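Local structure of glucose-6-phosphate isomerase like protein (Thermus thermophilus, 1WIW) at residues V179-S191 / T265-D279. The protein probably interconverts phosphorylated sugars, such as glucose 6-phosphate or mannose 6-phosphate and fructose 6-phosphate. Residues are numbered along the deposited sequence; the frame is centred on the assembly and turned at random.
Sequences VQTLFARVAKSLS and TAYYLALLYGVDPGD
Lys-188 of segment 179-191 reaches Val-275, Asp-276 and Gly-278 in the loop after helix 251-272. Its CB points toward that loop, and its CG packs on Val-275 CG2 at 4.1 Å. The chain then bends at chi2 (-62°), runs straight through chi3 and bends again at chi4. CE passes beside the carbonyl oxygens of Asp-276 and Gly-278. NZ ends among backbone oxygens from both segments. It bonds to Asp-276 O at 2.8 Å, in the carbonyl plane and on a lone pair. It also bonds to Gly-278 O at 3.0 Å, from well above that carbonyl plane. A third bond runs back to Arg-185 O in its own segment. An alanine here would probably take away the ammonium donor that Asp-276 O, Gly-278 O and Arg-185 O share, though Gly-278 O would still have His-280 ND1, and leave the loop less firmly fixed to segment 179-191.

Both helices belong to the C-terminal SIS domain and run roughly parallel; the axes of 179-185 and 265-272 come within 8.8 Å at 30°. Gly-274 closes helix 251-272 with a Schellman motif, and an Asx turn at Asp-276 shapes the loop beyond. Between the helices, Ala-266 CB sits over the centre of the Phe-183 ring at 4.0 Å, a CH-pi contact. Leu-269 CD2 lies at the ring's edge, in plane. Val-186 carries CG1 anti to its backbone N, which sets this methyl against the backbone of Tyr-267 and against Pro-277 CB. Arg-185 NH2 forms a salt bridge with Asp-279 OD2 at 2.9 Å. NH2 meets OD2 on its syn side, tilted out of the carboxylate plane, and the guanidinium and carboxylate planes are 40° apart. Arg-185 NH1 pairs with Glu-46 and with Glu-200 of the second subunit.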
# COMPACT_ATOMS: atom_id res chain seq x y z
N VAL B 179 -3.50 6.09 -7.38
CA VAL B 179 -4.50 5.80 -8.40
C VAL B 179 -5.68 5.06 -7.78
O VAL B 179 -6.83 5.29 -8.15
CB VAL B 179 -3.91 4.97 -9.57
CG1 VAL B 179 -5.04 4.50 -10.49
CG2 VAL B 179 -2.92 5.82 -10.37
N GLN B 180 -5.39 4.18 -6.82
CA GLN B 180 -6.46 3.45 -6.13
C GLN B 180 -7.36 4.49 -5.48
O GLN B 180 -8.59 4.36 -5.49
CB GLN B 180 -5.87 2.54 -5.05
CG GLN B 180 -6.89 1.67 -4.32
CD GLN B 180 -6.24 0.78 -3.26
OE1 GLN B 180 -6.83 -0.22 -2.83
NE2 GLN B 180 -5.04 1.14 -2.83
N THR B 181 -6.74 5.53 -4.93
CA THR B 181 -7.47 6.62 -4.29
C THR B 181 -8.31 7.42 -5.28
O THR B 181 -9.44 7.83 -4.97
CB THR B 181 -6.50 7.56 -3.54
OG1 THR B 181 -6.05 6.92 -2.34
CG2 THR B 181 -7.17 8.88 -3.17
N LEU B 182 -7.77 7.64 -6.48
CA LEU B 182 -8.50 8.38 -7.51
C LEU B 182 -9.78 7.63 -7.89
O LEU B 182 -10.83 8.24 -8.06
CB LEU B 182 -7.63 8.58 -8.76
CG LEU B 182 -6.62 9.72 -8.71
CD1 LEU B 182 -5.67 9.64 -9.89
CD2 LEU B 182 -7.36 11.06 -8.71
N PHE B 183 -9.68 6.31 -8.03
CA PHE B 183 -10.84 5.51 -8.41
C PHE B 183 -11.91 5.41 -7.32
O PHE B 183 -13.09 5.22 -7.62
CB PHE B 183 -10.39 4.13 -8.87
CG PHE B 183 -9.98 4.09 -10.31
CD1 PHE B 183 -10.90 3.72 -11.29
CD2 PHE B 183 -8.73 4.54 -10.71
CE1 PHE B 183 -10.57 3.80 -12.65
CE2 PHE B 183 -8.39 4.63 -12.05
CZ PHE B 183 -9.31 4.26 -13.03
N ALA B 184 -11.50 5.56 -6.07
CA ALA B 184 -12.47 5.50 -4.99
C ALA B 184 -13.14 6.87 -4.86
O ALA B 184 -14.36 6.97 -4.79
CB ALA B 184 -11.79 5.12 -3.68
N ARG B 185 -12.34 7.93 -4.86
CA ARG B 185 -12.92 9.26 -4.69
C ARG B 185 -13.69 9.81 -5.88
O ARG B 185 -14.71 10.48 -5.71
CB ARG B 185 -11.87 10.29 -4.27
CG ARG B 185 -12.56 11.50 -3.66
CD ARG B 185 -11.84 12.81 -3.82
NE ARG B 185 -10.71 12.94 -2.92
CZ ARG B 185 -10.36 14.07 -2.32
NH1 ARG B 185 -9.31 14.10 -1.52
NH2 ARG B 185 -11.08 15.17 -2.51
N VAL B 186 -13.19 9.54 -7.09
CA VAL B 186 -13.82 10.03 -8.31
C VAL B 186 -14.79 9.02 -8.91
O VAL B 186 -15.95 9.35 -9.19
CB VAL B 186 -12.76 10.41 -9.35
CG1 VAL B 186 -13.42 10.82 -10.67
CG2 VAL B 186 -11.91 11.55 -8.82
N ALA B 187 -14.34 7.78 -9.11
CA ALA B 187 -15.19 6.76 -9.70
C ALA B 187 -16.08 6.06 -8.66
O ALA B 187 -16.98 5.30 -9.03
CB ALA B 187 -14.34 5.72 -10.45
N LYS B 188 -15.84 6.33 -7.38
CA LYS B 188 -16.62 5.75 -6.30
C LYS B 188 -16.58 4.22 -6.43
O LYS B 188 -17.53 3.52 -6.06
CB LYS B 188 -18.08 6.23 -6.38
CG LYS B 188 -18.26 7.75 -6.55
CD LYS B 188 -17.68 8.54 -5.39
CE LYS B 188 -18.04 10.02 -5.45
NZ LYS B 188 -17.48 10.71 -6.65
N SER B 189 -15.46 3.71 -6.94
CA SER B 189 -15.29 2.28 -7.18
C SER B 189 -14.07 1.67 -6.49
O SER B 189 -13.08 2.34 -6.22
CB SER B 189 -15.20 2.01 -8.68
OG SER B 189 -16.37 2.45 -9.36
N LEU B 190 -14.18 0.38 -6.23
CA LEU B 190 -13.14 -0.39 -5.58
C LEU B 190 -12.06 -0.83 -6.57
O LEU B 190 -12.36 -1.10 -7.73
CB LEU B 190 -13.77 -1.63 -4.93
CG LEU B 190 -12.90 -2.57 -4.10
CD1 LEU B 190 -12.48 -1.87 -2.83
CD2 LEU B 190 -13.68 -3.84 -3.77
N SER B 191 -10.82 -0.89 -6.11
CA SER B 191 -9.69 -1.34 -6.91
C SER B 191 -8.63 -1.80 -5.92
O SER B 191 -8.76 -1.57 -4.72
CB SER B 191 -9.12 -0.20 -7.78
OG SER B 191 -8.58 0.84 -6.99
N THR B 265 -9.56 8.83 -16.38
CA THR B 265 -10.16 7.51 -16.54
C THR B 265 -11.21 7.30 -15.45
O THR B 265 -12.32 6.86 -15.72
CB THR B 265 -9.08 6.41 -16.48
OG1 THR B 265 -8.14 6.60 -17.54
CG2 THR B 265 -9.71 5.02 -16.61
N ALA B 266 -10.84 7.62 -14.21
CA ALA B 266 -11.74 7.48 -13.07
C ALA B 266 -12.97 8.36 -13.29
O ALA B 266 -14.08 7.97 -12.93
CB ALA B 266 -11.02 7.89 -11.79
N TYR B 267 -12.76 9.53 -13.88
CA TYR B 267 -13.85 10.47 -14.17
C TYR B 267 -14.88 9.81 -15.09
O TYR B 267 -16.09 9.82 -14.80
CB TYR B 267 -13.30 11.73 -14.86
CG TYR B 267 -14.36 12.69 -15.36
CD1 TYR B 267 -15.01 13.58 -14.49
CD2 TYR B 267 -14.76 12.68 -16.70
CE1 TYR B 267 -16.02 14.44 -14.95
CE2 TYR B 267 -15.77 13.53 -17.16
CZ TYR B 267 -16.40 14.40 -16.29
OH TYR B 267 -17.42 15.21 -16.75
N TYR B 268 -14.40 9.26 -16.20
CA TYR B 268 -15.26 8.58 -17.16
C TYR B 268 -15.91 7.32 -16.58
O TYR B 268 -17.06 7.01 -16.92
CB TYR B 268 -14.48 8.24 -18.43
CG TYR B 268 -14.13 9.47 -19.25
CD1 TYR B 268 -12.80 9.77 -19.57
CD2 TYR B 268 -15.13 10.35 -19.68
CE1 TYR B 268 -12.48 10.94 -20.29
CE2 TYR B 268 -14.82 11.51 -20.40
CZ TYR B 268 -13.49 11.80 -20.70
OH TYR B 268 -13.19 12.97 -21.37
N LEU B 269 -15.21 6.60 -15.72
CA LEU B 269 -15.79 5.40 -15.13
C LEU B 269 -17.00 5.78 -14.28
O LEU B 269 -18.03 5.11 -14.31
CB LEU B 269 -14.76 4.65 -14.29
CG LEU B 269 -15.24 3.36 -13.60
CD1 LEU B 269 -15.85 2.40 -14.62
CD2 LEU B 269 -14.08 2.70 -12.90
N ALA B 270 -16.88 6.86 -13.52
CA ALA B 270 -17.99 7.32 -12.69
C ALA B 270 -19.20 7.60 -13.59
O ALA B 270 -20.33 7.23 -13.26
CB ALA B 270 -17.61 8.58 -11.92
N LEU B 271 -18.95 8.26 -14.72
CA LEU B 271 -20.03 8.57 -15.66
C LEU B 271 -20.66 7.29 -16.18
O LEU B 271 -21.88 7.23 -16.37
CB LEU B 271 -19.51 9.42 -16.83
CG LEU B 271 -18.95 10.80 -16.45
CD1 LEU B 271 -18.77 11.65 -17.71
CD2 LEU B 271 -19.90 11.51 -15.50
N LEU B 272 -19.85 6.26 -16.41
CA LEU B 272 -20.38 4.98 -16.88
C LEU B 272 -21.30 4.34 -15.84
O LEU B 272 -22.25 3.64 -16.18
CB LEU B 272 -19.24 4.02 -17.24
CG LEU B 272 -18.43 4.38 -18.50
CD1 LEU B 272 -17.32 3.36 -18.70
CD2 LEU B 272 -19.35 4.38 -19.71
N TYR B 273 -21.02 4.58 -14.56
CA TYR B 273 -21.87 4.04 -13.49
C TYR B 273 -23.00 5.02 -13.18
O TYR B 273 -23.84 4.76 -12.32
CB TYR B 273 -21.06 3.79 -12.22
CG TYR B 273 -20.14 2.59 -12.30
CD1 TYR B 273 -20.64 1.34 -12.70
CD2 TYR B 273 -18.79 2.68 -11.95
CE1 TYR B 273 -19.81 0.23 -12.75
CE2 TYR B 273 -17.96 1.57 -12.00
CZ TYR B 273 -18.48 0.34 -12.40
OH TYR B 273 -17.67 -0.77 -12.44
N GLY B 274 -23.01 6.15 -13.88
CA GLY B 274 -24.05 7.14 -13.67
C GLY B 274 -24.00 7.85 -12.33
O GLY B 274 -25.03 8.27 -11.81
N VAL B 275 -22.81 7.97 -11.75
CA VAL B 275 -22.69 8.66 -10.47
C VAL B 275 -21.85 9.92 -10.64
O VAL B 275 -21.05 10.03 -11.57
CB VAL B 275 -22.06 7.77 -9.37
CG1 VAL B 275 -22.96 6.58 -9.09
CG2 VAL B 275 -20.66 7.32 -9.80
N ASP B 276 -22.06 10.86 -9.74
CA ASP B 276 -21.34 12.12 -9.78
C ASP B 276 -19.88 11.87 -9.41
O ASP B 276 -19.58 11.35 -8.33
CB ASP B 276 -21.96 13.10 -8.78
CG ASP B 276 -21.44 14.51 -8.96
OD1 ASP B 276 -20.35 14.68 -9.54
OD2 ASP B 276 -22.12 15.46 -8.50
N PRO B 277 -18.95 12.23 -10.30
CA PRO B 277 -17.51 12.05 -10.06
C PRO B 277 -16.98 13.04 -9.03
O PRO B 277 -15.90 12.85 -8.46
CB PRO B 277 -16.91 12.27 -11.45
CG PRO B 277 -17.84 13.29 -12.05
CD PRO B 277 -19.20 12.77 -11.65
N GLY B 278 -17.75 14.10 -8.78
CA GLY B 278 -17.33 15.11 -7.81
C GLY B 278 -17.51 14.63 -6.38
O GLY B 278 -18.12 13.59 -6.14
N ASP B 279 -16.98 15.40 -5.43
CA ASP B 279 -17.09 15.05 -4.01
C ASP B 279 -18.48 15.37 -3.47
O ASP B 279 -19.04 14.61 -2.67
CB ASP B 279 -16.07 15.83 -3.17
CG ASP B 279 -14.62 15.43 -3.46
OD1 ASP B 279 -14.39 14.31 -3.96
OD2 ASP B 279 -13.72 16.24 -3.16